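Local coordinates for DUF1285 domain-containing protein (PDB 2RA9), which is of unknown function but may take part in signal transduction, and has a fold built from repeated structural motifs, at residues P25-D28 with D34-Y37; L49-L54 with I99-H104; Y61-P66 with V70-E75; S91-S96 with V118-E123; V106-M111 with Y136-E141. All blocks are in the same frame, centred on the assembly; numbering follows the deposited sequence.

Contacts 1 and 3 are partly buried hairpin pairings within one six-stranded mixed sheet, where strands 27-29 and 69-74 are neighbours; both combine backbone hydrogen bonds with aromatic packing. Contacts 2 and 4 are buried and join their segments by aliphatic side chains. Contact 2 ties helix 44-51 of the first half to the loop leading into strand 102-106 of the second sheet, and contact 4 spans that second sheet between strands 93-97 and 118-121. Contact 5, about 29 Å from contact 1 between centres, sets a buried ring beside a surface selenomethionine, with a sodium ion bound at Asn140 of the helix. Contacts 4 and 5 touch through Leu120 and Met111.

Contact 1. Residues P25-D28 with D34-Y37; sequences PLFD and DWTY
The rings of Phe27 and Tyr37 form an offset stack, with centroids 4.3 Å apart and planes inclined by 23°. Over one face of the Phe27 ring lies CD1 of Tyr37, close to the ring centre and 3.4 Å from CZ of Phe27. Phe27 CD2 in turn approaches the edge of the Trp35 indole. The Tyr37 ring reaches Phe27 because its CG stands opposite the backbone N (chi1 178°), and its CE1 also meets CB of Leu26 at 3.7 Å. An alanine in place of Phe27 is likely to leave the Tyr37 ring without its stacking partner and open a gap beside Trp35 and Phe50, which meets the Phe27 ring edge-to-face. Asp28 and Thr36 are a hydrogen-bonded antiparallel pair: Thr36 N gives a bond of 2.8 Å to Asp28 O, and Asp28 N one of 3.0 Å to Thr36 O. On the sheet face carrying these two side chains, one water donates to Leu26 O and to Asp28 OD2 and accepts from Thr36 OG1, so that it bridges the two segments through one backbone carbonyl and two side chains. Trp35 turns to the other face, against Ala47, Phe50 and Ala51 of helix 44-51. This is a beta hairpin of strands 27-29 and 35-37, set in a mixed sheet whose strand 69-74 runs parallel to 27-29 on its other side.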
# COMPACT_ATOMS: atom_id res chain seq x y z
N PRO A 25 4.25 17.70 6.96
CA PRO A 25 4.21 17.16 5.59
C PRO A 25 3.22 17.88 4.68
O PRO A 25 2.09 18.17 5.11
CB PRO A 25 3.79 15.71 5.81
CG PRO A 25 4.24 15.43 7.24
CD PRO A 25 3.97 16.68 7.97
N LEU A 26 3.64 18.14 3.45
CA LEU A 26 2.73 18.78 2.47
C LEU A 26 1.82 17.80 1.77
O LEU A 26 0.78 18.19 1.21
CB LEU A 26 3.54 19.56 1.41
CG LEU A 26 4.47 20.66 1.99
CD1 LEU A 26 5.14 21.47 0.87
CD2 LEU A 26 3.71 21.54 2.97
N PHE A 27 2.22 16.52 1.78
CA PHE A 27 1.44 15.44 1.18
C PHE A 27 0.81 14.66 2.32
O PHE A 27 1.45 14.37 3.34
CB PHE A 27 2.35 14.49 0.39
CG PHE A 27 2.94 15.10 -0.86
CD1 PHE A 27 4.11 15.84 -0.82
CD2 PHE A 27 2.35 14.90 -2.09
CE1 PHE A 27 4.64 16.42 -1.96
CE2 PHE A 27 2.87 15.45 -3.26
CZ PHE A 27 4.02 16.20 -3.21
N ASP A 28 -0.46 14.29 2.11
CA ASP A 28 -1.24 13.55 3.10
C ASP A 28 -1.94 12.39 2.40
O ASP A 28 -2.48 12.59 1.31
CB ASP A 28 -2.31 14.46 3.75
CG ASP A 28 -1.72 15.54 4.65
OD1 ASP A 28 -1.20 15.19 5.72
OD2 ASP A 28 -1.75 16.73 4.30
N ASP A 34 -6.53 7.94 -0.20
CA ASP A 34 -6.62 9.08 -1.09
C ASP A 34 -5.58 10.10 -0.69
O ASP A 34 -5.37 10.37 0.50
CB ASP A 34 -8.02 9.67 -1.09
CG ASP A 34 -9.05 8.71 -1.66
OD1 ASP A 34 -8.68 7.94 -2.56
OD2 ASP A 34 -10.22 8.75 -1.20
N TRP A 35 -4.94 10.73 -1.69
CA TRP A 35 -3.86 11.67 -1.45
C TRP A 35 -4.30 13.12 -1.60
O TRP A 35 -5.10 13.44 -2.48
CB TRP A 35 -2.73 11.45 -2.47
CG TRP A 35 -1.97 10.21 -2.41
CD1 TRP A 35 -2.46 8.90 -2.36
CD2 TRP A 35 -0.56 10.08 -2.47
NE1 TRP A 35 -1.43 8.00 -2.39
CE2 TRP A 35 -0.25 8.70 -2.44
CE3 TRP A 35 0.50 11.01 -2.51
CZ2 TRP A 35 1.06 8.22 -2.48
CZ3 TRP A 35 1.79 10.54 -2.53
CH2 TRP A 35 2.06 9.15 -2.55
N THR A 36 -3.72 13.99 -0.79
CA THR A 36 -3.74 15.44 -1.05
C THR A 36 -2.34 16.01 -1.04
O THR A 36 -1.44 15.44 -0.44
CB THR A 36 -4.60 16.21 -0.04
OG1 THR A 36 -4.09 16.00 1.27
CG2 THR A 36 -6.03 15.77 -0.09
N TYR A 37 -2.21 17.15 -1.70
CA TYR A 37 -1.00 17.96 -1.69
C TYR A 37 -1.46 19.38 -1.39
O TYR A 37 -2.33 19.90 -2.07
CB TYR A 37 -0.31 17.93 -3.04
CG TYR A 37 0.95 18.79 -3.14
CD1 TYR A 37 1.94 18.73 -2.19
CD2 TYR A 37 1.13 19.65 -4.22
CE1 TYR A 37 3.11 19.51 -2.29
CE2 TYR A 37 2.28 20.44 -4.32
CZ TYR A 37 3.28 20.34 -3.37
OH TYR A 37 4.46 21.10 -3.45
O HOH W 1 -2.01 17.90 1.83

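Contact 2. Residues L49-L54 with I99-H104; sequences LFASIL and IGTLHH
Ile99 opens the contact with its CD1 methyl, which meets CB of Ala51 at 3.8 Å. Its CG1 branch sits between the backbone N and the carbonyl carbon (chi1 64°), and the extended chain beyond carries CD1 across to the helix; Trp35 packs against both residues. Gly100 follows with a positive phi of 89°, a conformation in which a CB would press on the carbonyl O of Ile99. Its own carbonyl O accepts a hydrogen bond from Lys48 NZ of helix 44-51. Thr101 offers CG2 to the same Ala51 methyl at 4.1 Å, so the small alanine side chain is touched by two neighbouring methyls. The contact thereby joins helix 44-51, at Ala51, which belongs with the first six-stranded mixed sheet, to the loop before strand 102-106, an outermost strand of a second sheet with the same strand order. The hydroxyl of Thr101 is engaged with Thr97 OG1 and with His103 NE2, the latter 2.7 Å from Thr101 OG1. His103 is held at its other ring nitrogen too, ND1 being hydrogen-bonded to Glu123 OE1, which fixes the rotation of the imidazole. On His104, ND1 bonds to Asn94 OD1 of the adjacent strand 93-97.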
# COMPACT_ATOMS: atom_id res chain seq x y z
N LEU A 49 2.09 8.57 -9.65
CA LEU A 49 3.40 9.18 -9.93
C LEU A 49 4.19 9.37 -8.64
O LEU A 49 5.35 8.95 -8.51
CB LEU A 49 3.23 10.54 -10.62
CG LEU A 49 4.47 11.25 -11.10
CD1 LEU A 49 5.07 10.59 -12.35
CD2 LEU A 49 4.21 12.72 -11.38
N PHE A 50 3.58 10.00 -7.65
CA PHE A 50 4.32 10.20 -6.39
C PHE A 50 4.58 8.88 -5.64
O PHE A 50 5.59 8.73 -4.97
CB PHE A 50 3.63 11.23 -5.49
CG PHE A 50 3.62 12.62 -6.06
CD1 PHE A 50 4.78 13.30 -6.29
CD2 PHE A 50 2.42 13.23 -6.38
CE1 PHE A 50 4.76 14.58 -6.84
CE2 PHE A 50 2.39 14.52 -6.95
CZ PHE A 50 3.56 15.16 -7.19
N ALA A 51 3.69 7.90 -5.78
CA ALA A 51 3.86 6.63 -5.05
C ALA A 51 5.12 5.92 -5.53
O ALA A 51 5.72 5.17 -4.78
CB ALA A 51 2.66 5.71 -5.22
N SER A 52 5.52 6.16 -6.77
CA SER A 52 6.70 5.52 -7.35
C SER A 52 7.99 5.86 -6.61
O SER A 52 8.96 5.10 -6.66
CB SER A 52 6.83 5.87 -8.84
OG SER A 52 7.26 7.23 -9.06
N ILE A 53 7.97 6.98 -5.91
CA ILE A 53 9.14 7.45 -5.12
C ILE A 53 8.86 7.54 -3.61
O ILE A 53 9.59 8.17 -2.85
CB ILE A 53 9.63 8.83 -5.64
CG1 ILE A 53 8.57 9.92 -5.47
CG2 ILE A 53 10.11 8.71 -7.08
CD1 ILE A 53 9.12 11.33 -5.67
N LEU A 54 7.80 6.88 -3.17
CA LEU A 54 7.40 6.81 -1.78
C LEU A 54 8.06 5.66 -1.05
O LEU A 54 8.06 4.51 -1.54
CB LEU A 54 5.88 6.63 -1.69
CG LEU A 54 5.22 6.61 -0.33
CD1 LEU A 54 5.25 7.95 0.39
CD2 LEU A 54 3.75 6.11 -0.44
N ILE A 99 -5.11 3.59 -6.21
CA ILE A 99 -4.47 4.60 -7.07
C ILE A 99 -3.83 4.00 -8.35
O ILE A 99 -3.22 4.69 -9.15
CB ILE A 99 -3.48 5.46 -6.31
CG1 ILE A 99 -2.31 4.64 -5.78
CG2 ILE A 99 -4.22 6.26 -5.22
CD1 ILE A 99 -1.10 5.46 -5.31
N GLY A 100 -4.02 2.69 -8.55
CA GLY A 100 -3.58 2.03 -9.75
C GLY A 100 -2.16 1.51 -9.73
O GLY A 100 -1.65 1.18 -10.79
N THR A 101 -1.54 1.34 -8.55
CA THR A 101 -0.21 0.74 -8.50
C THR A 101 -0.32 -0.77 -8.48
O THR A 101 -1.33 -1.31 -8.01
CB THR A 101 0.65 1.24 -7.30
OG1 THR A 101 0.02 0.95 -6.05
CG2 THR A 101 0.89 2.75 -7.38
N LEU A 102 0.70 -1.44 -9.03
CA LEU A 102 0.78 -2.88 -9.11
C LEU A 102 2.02 -3.37 -8.39
O LEU A 102 3.11 -2.82 -8.57
CB LEU A 102 0.88 -3.28 -10.58
CG LEU A 102 1.00 -4.76 -10.93
CD1 LEU A 102 -0.21 -5.55 -10.49
CD2 LEU A 102 1.28 -4.93 -12.46
N HIS A 103 1.88 -4.44 -7.61
CA HIS A 103 2.94 -4.97 -6.79
C HIS A 103 3.00 -6.48 -6.94
O HIS A 103 1.97 -7.15 -6.99
CB HIS A 103 2.71 -4.58 -5.32
CG HIS A 103 2.43 -3.12 -5.13
ND1 HIS A 103 3.41 -2.20 -4.85
CD2 HIS A 103 1.28 -2.40 -5.25
CE1 HIS A 103 2.88 -0.98 -4.82
NE2 HIS A 103 1.60 -1.07 -5.08
N HIS A 104 4.22 -7.00 -7.01
CA HIS A 104 4.45 -8.42 -7.25
C HIS A 104 5.08 -9.08 -6.05
O HIS A 104 5.56 -8.45 -5.12
CB HIS A 104 5.37 -8.62 -8.47
CG HIS A 104 4.94 -7.85 -9.67
ND1 HIS A 104 3.87 -8.22 -10.45
CD2 HIS A 104 5.41 -6.70 -10.21
CE1 HIS A 104 3.71 -7.36 -11.44
NE2 HIS A 104 4.64 -6.42 -11.31

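Contact 3. Residues Y61-P66 with V70-E75; sequences YFLITP and VRVQVE
Leu63 and Val70 are joined by two backbone hydrogen bonds, Leu63 N to Val70 O at 2.8 Å and Val70 N to Leu63 O at 3.0 Å. Farther along, Val72 N gives a 3.0 Å bond to Tyr61 O. Two waters extend this network: one accepts from Tyr61 N and donates to Val72 O, while the other donates to Tyr61 O and accepts from Arg71 NH1. That guanidinium also forms a salt bridge with Glu60. Its stem runs alongside Phe62, with CE2 of the ring over one guanidinium face and the two planes 45° apart. On the opposite side of the strands, Val74 places CG2 over the Tyr61 ring, 3.5 Å from the centroid, as a CH-pi contact. Val72 CG2 meets Leu63 CG at 3.6 Å, the two side chains crossing near a right angle. The arrangement is a beta hairpin of strands 60-64 and 69-74 within the first mixed sheet.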
# COMPACT_ATOMS: atom_id res chain seq x y z
N TYR A 61 7.27 8.38 6.47
CA TYR A 61 7.11 8.31 5.02
C TYR A 61 7.69 9.52 4.30
O TYR A 61 7.62 10.63 4.79
CB TYR A 61 5.63 8.20 4.68
CG TYR A 61 5.02 6.95 5.21
CD1 TYR A 61 4.48 6.92 6.49
CD2 TYR A 61 4.92 5.80 4.42
CE1 TYR A 61 3.89 5.75 6.98
CE2 TYR A 61 4.30 4.65 4.89
CZ TYR A 61 3.82 4.63 6.17
OH TYR A 61 3.19 3.50 6.64
N PHE A 62 8.33 9.27 3.16
CA PHE A 62 9.01 10.27 2.38
C PHE A 62 8.86 10.00 0.91
O PHE A 62 8.75 8.85 0.50
CB PHE A 62 10.55 10.24 2.68
CG PHE A 62 10.90 10.38 4.13
CD1 PHE A 62 10.92 9.27 4.95
CD2 PHE A 62 11.19 11.61 4.65
CE1 PHE A 62 11.20 9.39 6.29
CE2 PHE A 62 11.49 11.73 6.02
CZ PHE A 62 11.44 10.63 6.82
N LEU A 63 8.84 11.08 0.14
CA LEU A 63 9.06 11.03 -1.29
C LEU A 63 10.55 11.33 -1.48
O LEU A 63 11.07 12.35 -0.98
CB LEU A 63 8.19 12.04 -2.03
CG LEU A 63 6.70 11.94 -1.77
CD1 LEU A 63 5.94 13.02 -2.57
CD2 LEU A 63 6.14 10.55 -2.12
N ILE A 64 11.21 10.47 -2.24
CA ILE A 64 12.64 10.50 -2.33
C ILE A 64 13.13 10.66 -3.76
O ILE A 64 12.94 9.77 -4.61
CB ILE A 64 13.29 9.17 -1.72
CG1 ILE A 64 12.97 9.07 -0.24
CG2 ILE A 64 14.82 9.18 -1.97
CD1 ILE A 64 13.55 10.14 0.66
N THR A 65 13.79 11.80 -4.04
CA THR A 65 14.47 12.04 -5.31
C THR A 65 15.85 12.62 -5.00
O THR A 65 16.11 13.00 -3.86
CB THR A 65 13.73 13.05 -6.21
OG1 THR A 65 13.70 14.34 -5.59
CG2 THR A 65 12.32 12.59 -6.53
N PRO A 66 16.77 12.62 -5.98
CA PRO A 66 18.08 13.18 -5.70
C PRO A 66 18.05 14.60 -5.12
O PRO A 66 18.76 14.89 -4.15
CB PRO A 66 18.78 13.12 -7.05
CG PRO A 66 18.15 11.87 -7.72
CD PRO A 66 16.71 11.97 -7.29
N VAL A 70 11.14 14.76 0.79
CA VAL A 70 10.11 15.43 1.54
C VAL A 70 9.21 14.41 2.27
O VAL A 70 9.14 13.27 1.89
CB VAL A 70 9.25 16.36 0.67
CG1 VAL A 70 10.13 17.36 -0.10
CG2 VAL A 70 8.38 15.57 -0.28
N ARG A 71 8.56 14.88 3.33
CA ARG A 71 7.74 14.04 4.17
C ARG A 71 6.32 13.90 3.63
O ARG A 71 5.78 14.77 2.95
CB ARG A 71 7.67 14.60 5.58
CG ARG A 71 8.99 14.63 6.29
CD ARG A 71 8.80 15.14 7.71
NE ARG A 71 10.01 15.08 8.54
CZ ARG A 71 10.43 14.03 9.24
NH1 ARG A 71 9.77 12.87 9.26
NH2 ARG A 71 11.54 14.13 9.96
N VAL A 72 5.74 12.74 3.94
CA VAL A 72 4.33 12.43 3.66
C VAL A 72 3.70 11.98 4.96
O VAL A 72 4.26 11.14 5.67
CB VAL A 72 4.21 11.30 2.62
CG1 VAL A 72 2.73 10.97 2.29
CG2 VAL A 72 5.00 11.66 1.35
N GLN A 73 2.52 12.53 5.29
CA GLN A 73 1.75 12.06 6.46
C GLN A 73 0.78 10.97 6.00
O GLN A 73 0.11 11.14 4.98
CB GLN A 73 0.98 13.22 7.11
CG GLN A 73 0.37 12.85 8.46
CD GLN A 73 1.46 12.60 9.55
OE1 GLN A 73 2.67 12.86 9.35
NE2 GLN A 73 1.03 12.10 10.71
N VAL A 74 0.72 9.87 6.73
CA VAL A 74 -0.07 8.71 6.36
C VAL A 74 -0.96 8.35 7.55
O VAL A 74 -0.48 8.11 8.65
CB VAL A 74 0.87 7.52 5.96
CG1 VAL A 74 0.07 6.27 5.68
CG2 VAL A 74 1.72 7.87 4.77
N GLU A 75 -2.27 8.37 7.36
CA GLU A 75 -3.21 8.12 8.44
C GLU A 75 -3.18 6.68 8.92
O GLU A 75 -3.24 6.44 10.13
CB GLU A 75 -4.64 8.48 8.00
CG GLU A 75 -5.70 8.25 9.12
CD GLU A 75 -7.11 8.69 8.78
OE1 GLU A 75 -7.40 9.28 7.70
OE2 GLU A 75 -7.99 8.44 9.65
O HOH W 2 5.44 10.08 7.90
O HOH W 3 7.73 11.77 7.41

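Contact 4. Residues S91-S96 with V118-E123; sequences SLLNVS and VYLPLE. With EDO (1,2-ethanediol), chain F.
Val95 and Leu122 make the closest approach, CG2 of the valine lying 4.0 Å from CD2 of the leucine. Beside them CD1 of Leu120 touches Leu93 CD1 at 4.3 Å and Val95 CG1 at 4.5 Å, so one leucine methyl reaches two residues of the facing strand. The valine can meet two leucines because its methyls diverge: CG1 lies opposite the carbonyl carbon, and CG2 falls between that carbon and the backbone N. Even this part is modest packing, built from methyl tips alone and completed by Val106, which touches both Leu120 and Leu122. Strands 93-97 and 118-121 belong to one mixed sheet but are not neighbours in it, with 79-86 and 127-130 ordered between them. Contact between their side chains, with the CA atoms of Val95 and Leu122 9.2 Å apart, is consistent with a strongly bent sheet whose inner face is lined by these aliphatic residues. Beyond the methyls the two segments part, and at Val118 the backbone N instead gives a 2.9 Å, nearly straight (168°) bond to O2 of a 1,2-ethanediol, probably from the crystallisation liquor; the diol is also hydrogen-bonded to Leu130 O. Tyr119 OH, likewise turned from the other segment, bonds to Asp76 OD1.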
# COMPACT_ATOMS: atom_id res chain seq x y z
N SER A 91 1.10 -19.69 -5.98
CA SER A 91 2.16 -18.71 -6.06
C SER A 91 1.92 -17.53 -5.10
O SER A 91 0.88 -17.42 -4.44
CB SER A 91 2.34 -18.21 -7.50
OG SER A 91 1.36 -17.26 -7.85
N LEU A 92 2.93 -16.68 -5.00
CA LEU A 92 2.80 -15.39 -4.38
C LEU A 92 1.79 -14.56 -5.14
O LEU A 92 1.37 -14.92 -6.25
CB LEU A 92 4.16 -14.68 -4.33
CG LEU A 92 5.26 -15.34 -3.49
CD1 LEU A 92 6.57 -14.60 -3.65
CD2 LEU A 92 4.89 -15.46 -2.04
N LEU A 93 1.38 -13.44 -4.55
CA LEU A 93 0.30 -12.65 -5.12
C LEU A 93 0.84 -11.45 -5.88
O LEU A 93 1.87 -10.88 -5.52
CB LEU A 93 -0.61 -12.12 -4.04
CG LEU A 93 -1.45 -13.05 -3.19
CD1 LEU A 93 -2.21 -12.19 -2.14
CD2 LEU A 93 -2.39 -13.77 -4.06
N ASN A 94 0.10 -11.09 -6.91
CA ASN A 94 0.15 -9.75 -7.49
C ASN A 94 -1.02 -9.00 -6.89
O ASN A 94 -2.13 -9.54 -6.82
CB ASN A 94 -0.04 -9.79 -9.01
CG ASN A 94 1.11 -10.48 -9.72
OD1 ASN A 94 2.27 -10.29 -9.38
ND2 ASN A 94 0.78 -11.31 -10.71
N VAL A 95 -0.79 -7.76 -6.43
CA VAL A 95 -1.89 -6.91 -5.92
C VAL A 95 -1.90 -5.60 -6.63
O VAL A 95 -0.84 -5.13 -7.09
CB VAL A 95 -1.86 -6.70 -4.40
CG1 VAL A 95 -1.70 -8.07 -3.67
CG2 VAL A 95 -0.72 -5.71 -3.96
N SER A 96 -3.08 -5.00 -6.70
CA SER A 96 -3.20 -3.66 -7.22
C SER A 96 -3.98 -2.80 -6.24
O SER A 96 -4.70 -3.30 -5.38
CB SER A 96 -3.81 -3.66 -8.62
OG SER A 96 -5.14 -4.06 -8.58
N VAL A 118 -6.39 -5.90 7.74
CA VAL A 118 -5.30 -6.77 7.34
C VAL A 118 -4.41 -5.98 6.39
O VAL A 118 -4.88 -5.23 5.53
CB VAL A 118 -5.82 -8.01 6.66
CG1 VAL A 118 -4.66 -8.88 6.13
CG2 VAL A 118 -6.70 -8.81 7.62
N TYR A 119 -3.11 -6.16 6.58
CA TYR A 119 -2.09 -5.46 5.80
C TYR A 119 -1.11 -6.42 5.17
O TYR A 119 -0.75 -7.39 5.78
CB TYR A 119 -1.31 -4.47 6.67
CG TYR A 119 -2.17 -3.48 7.39
CD1 TYR A 119 -2.77 -3.81 8.60
CD2 TYR A 119 -2.35 -2.19 6.91
CE1 TYR A 119 -3.53 -2.91 9.28
CE2 TYR A 119 -3.16 -1.26 7.61
CZ TYR A 119 -3.76 -1.64 8.77
OH TYR A 119 -4.52 -0.75 9.47
N LEU A 120 -0.70 -6.15 3.93
CA LEU A 120 0.29 -6.98 3.25
C LEU A 120 1.53 -6.17 2.96
O LEU A 120 1.43 -5.01 2.56
CB LEU A 120 -0.27 -7.56 1.93
CG LEU A 120 -1.43 -8.57 2.05
CD1 LEU A 120 -2.06 -8.91 0.70
CD2 LEU A 120 -0.98 -9.84 2.79
N PRO A 121 2.72 -6.76 3.11
CA PRO A 121 3.91 -5.96 2.89
C PRO A 121 4.30 -5.89 1.41
O PRO A 121 4.22 -6.87 0.68
CB PRO A 121 4.96 -6.68 3.74
CG PRO A 121 4.53 -8.13 3.70
CD PRO A 121 3.05 -8.13 3.56
N LEU A 122 4.64 -4.67 1.00
CA LEU A 122 5.03 -4.37 -0.36
C LEU A 122 6.46 -3.85 -0.33
O LEU A 122 7.15 -3.98 0.68
CB LEU A 122 4.07 -3.31 -0.95
CG LEU A 122 2.58 -3.54 -0.69
CD1 LEU A 122 1.75 -2.38 -1.14
CD2 LEU A 122 2.08 -4.85 -1.30
N GLU A 123 6.88 -3.20 -1.40
CA GLU A 123 8.26 -2.73 -1.50
C GLU A 123 8.46 -1.42 -0.78
O GLU A 123 7.51 -0.77 -0.37
CB GLU A 123 8.65 -2.59 -2.97
CG GLU A 123 7.94 -1.49 -3.73
CD GLU A 123 6.66 -1.91 -4.45
OE1 GLU A 123 6.05 -2.95 -4.09
OE2 GLU A 123 6.28 -1.16 -5.39
C1 EDO F . -10.89 -5.30 5.78
O1 EDO F . -11.26 -4.71 7.03
C2 EDO F . -9.48 -5.87 5.84
O2 EDO F . -8.48 -4.83 5.99

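Contact 5. Residues V106-M111 with Y136-E141; sequences VDIKQM and YNFVNE. With NA (sodium ion), chain B; EDO (1,2-ethanediol), chain H; EDO (1,2-ethanediol), chain D.
Helix 135-141 packs through Phe138 on the 3-10 turn at Ile108 and Lys109, in a Met-aromatic contact with Met111. The SE atom of Met111, a selenomethionine, lies at the edge of the Phe138 ring, 4.0 Å from CE2, while Ile108 CG1 approaches CE1 of the ring at 3.9 Å. Phe138 extends toward the turn because its CG is opposite the backbone N (chi1 176°). Replacing it by an alanine would probably open a gap between helix and turn and leave Ile108 and Met111 without their aromatic partner. The turn is braced by Asp107: OD1 accepts from Lys109 N, an Asx turn, and OD2 takes a 2.8 Å bond from Gln110 NE2. On the same helix Asn140 O binds sodium at 2.5 Å, with three waters and Phe142 O. With no hydrogen bond or salt bridge between the two segments, their join depends on the fit of Ile108, Met111 and Phe138, while the polar groups of Asp107 and Asn140 serve the turn and the ion.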
# COMPACT_ATOMS: atom_id res chain seq x y z
N VAL A 106 3.95 -10.76 -3.52
CA VAL A 106 3.39 -10.41 -2.23
C VAL A 106 3.03 -11.67 -1.46
O VAL A 106 2.37 -12.55 -2.00
CB VAL A 106 2.17 -9.47 -2.38
CG1 VAL A 106 1.56 -9.12 -1.01
CG2 VAL A 106 2.59 -8.21 -3.09
N ASP A 107 3.49 -11.74 -0.22
CA ASP A 107 3.50 -12.99 0.56
C ASP A 107 2.43 -12.98 1.67
O ASP A 107 2.55 -12.28 2.66
CB ASP A 107 4.89 -13.19 1.14
CG ASP A 107 5.09 -14.55 1.76
OD1 ASP A 107 4.11 -15.34 1.84
OD2 ASP A 107 6.25 -14.82 2.20
N ILE A 108 1.38 -13.76 1.46
CA ILE A 108 0.30 -13.93 2.43
C ILE A 108 0.83 -14.25 3.83
O ILE A 108 0.30 -13.79 4.82
CB ILE A 108 -0.69 -15.06 1.92
CG1 ILE A 108 -1.57 -14.53 0.77
CG2 ILE A 108 -1.56 -15.57 3.06
CD1 ILE A 108 -2.20 -15.62 -0.11
N LYS A 109 1.88 -15.07 3.91
CA LYS A 109 2.47 -15.49 5.18
C LYS A 109 2.97 -14.31 6.03
O LYS A 109 3.05 -14.40 7.26
CB LYS A 109 3.63 -16.42 4.84
CG LYS A 109 4.35 -17.07 5.97
CD LYS A 109 5.44 -18.01 5.43
CE LYS A 109 6.49 -17.28 4.58
NZ LYS A 109 7.05 -16.06 5.24
N GLN A 110 3.31 -13.22 5.35
CA GLN A 110 3.86 -12.04 6.02
C GLN A 110 2.81 -10.99 6.36
O GLN A 110 3.11 -9.88 6.78
CB GLN A 110 4.93 -11.42 5.13
CG GLN A 110 6.17 -12.33 4.94
CD GLN A 110 7.15 -11.72 3.96
OE1 GLN A 110 7.49 -10.54 4.06
NE2 GLN A 110 7.59 -12.52 2.99
N MSE A 111 1.54 -11.35 6.23
CA MSE A 111 0.46 -10.43 6.53
C MSE A 111 0.51 -9.99 7.98
O MSE A 111 0.95 -10.73 8.87
CB MSE A 111 -0.87 -11.09 6.23
CG MSE A 111 -1.30 -12.14 7.25
SE MSE A 111 -3.08 -12.81 6.82
CE MSE A 111 -3.20 -13.89 8.39
N TYR A 136 -13.25 -10.74 1.89
CA TYR A 136 -13.74 -12.11 1.86
C TYR A 136 -13.06 -12.92 0.79
O TYR A 136 -12.74 -14.07 1.02
CB TYR A 136 -15.28 -12.17 1.66
CG TYR A 136 -16.10 -11.58 2.81
CD1 TYR A 136 -15.83 -11.87 4.14
CD2 TYR A 136 -17.18 -10.76 2.54
CE1 TYR A 136 -16.59 -11.30 5.17
CE2 TYR A 136 -17.92 -10.17 3.57
CZ TYR A 136 -17.65 -10.48 4.88
OH TYR A 136 -18.40 -9.88 5.91
N ASN A 137 -12.83 -12.33 -0.38
CA ASN A 137 -12.11 -13.05 -1.43
C ASN A 137 -10.69 -13.44 -0.97
O ASN A 137 -10.18 -14.52 -1.31
CB ASN A 137 -12.06 -12.22 -2.72
CG ASN A 137 -13.41 -12.09 -3.40
OD1 ASN A 137 -14.30 -12.96 -3.29
ND2 ASN A 137 -13.57 -10.98 -4.16
N PHE A 138 -10.04 -12.57 -0.20
CA PHE A 138 -8.70 -12.83 0.33
C PHE A 138 -8.76 -14.03 1.28
O PHE A 138 -7.93 -14.95 1.22
CB PHE A 138 -8.15 -11.56 1.06
CG PHE A 138 -6.83 -11.79 1.71
CD1 PHE A 138 -5.66 -11.75 0.96
CD2 PHE A 138 -6.73 -12.05 3.06
CE1 PHE A 138 -4.42 -11.97 1.56
CE2 PHE A 138 -5.50 -12.30 3.64
CZ PHE A 138 -4.35 -12.24 2.90
N VAL A 139 -9.75 -14.03 2.17
CA VAL A 139 -9.86 -15.16 3.11
C VAL A 139 -10.04 -16.47 2.33
O VAL A 139 -9.42 -17.49 2.64
CB VAL A 139 -10.97 -14.94 4.17
CG1 VAL A 139 -11.06 -16.15 5.11
CG2 VAL A 139 -10.73 -13.69 4.99
N ASN A 140 -10.90 -16.44 1.33
CA ASN A 140 -11.15 -17.58 0.45
C ASN A 140 -9.90 -18.03 -0.29
O ASN A 140 -9.79 -19.20 -0.66
CB ASN A 140 -12.19 -17.26 -0.61
CG ASN A 140 -13.61 -17.02 -0.06
OD1 ASN A 140 -13.97 -17.39 1.07
ND2 ASN A 140 -14.42 -16.40 -0.89
N GLU A 141 -8.99 -17.10 -0.57
CA GLU A 141 -7.78 -17.40 -1.37
C GLU A 141 -6.75 -18.27 -0.65
O GLU A 141 -5.91 -18.91 -1.28
CB GLU A 141 -7.08 -16.08 -1.77
CG GLU A 141 -5.92 -16.24 -2.75
CD GLU A 141 -6.35 -16.86 -4.07
OE1 GLU A 141 -7.42 -16.52 -4.57
OE2 GLU A 141 -5.63 -17.74 -4.60
NA NA B . -8.87 -21.26 0.49
C1 EDO H . -12.78 -19.81 4.12
O1 EDO H . -12.81 -19.58 2.69
C2 EDO H . -12.56 -21.27 4.42
O2 EDO H . -11.57 -21.85 3.55
C1 EDO D . -10.30 -9.07 -5.31
O1 EDO D . -11.53 -9.10 -4.60
C2 EDO D . -10.04 -10.42 -5.96
O2 EDO D . -10.81 -10.53 -7.16
O HOH W 4 -9.66 -20.24 2.54
O HOH W 5 -11.13 -22.03 0.15
O HOH W 6 -8.67 -21.76 -1.82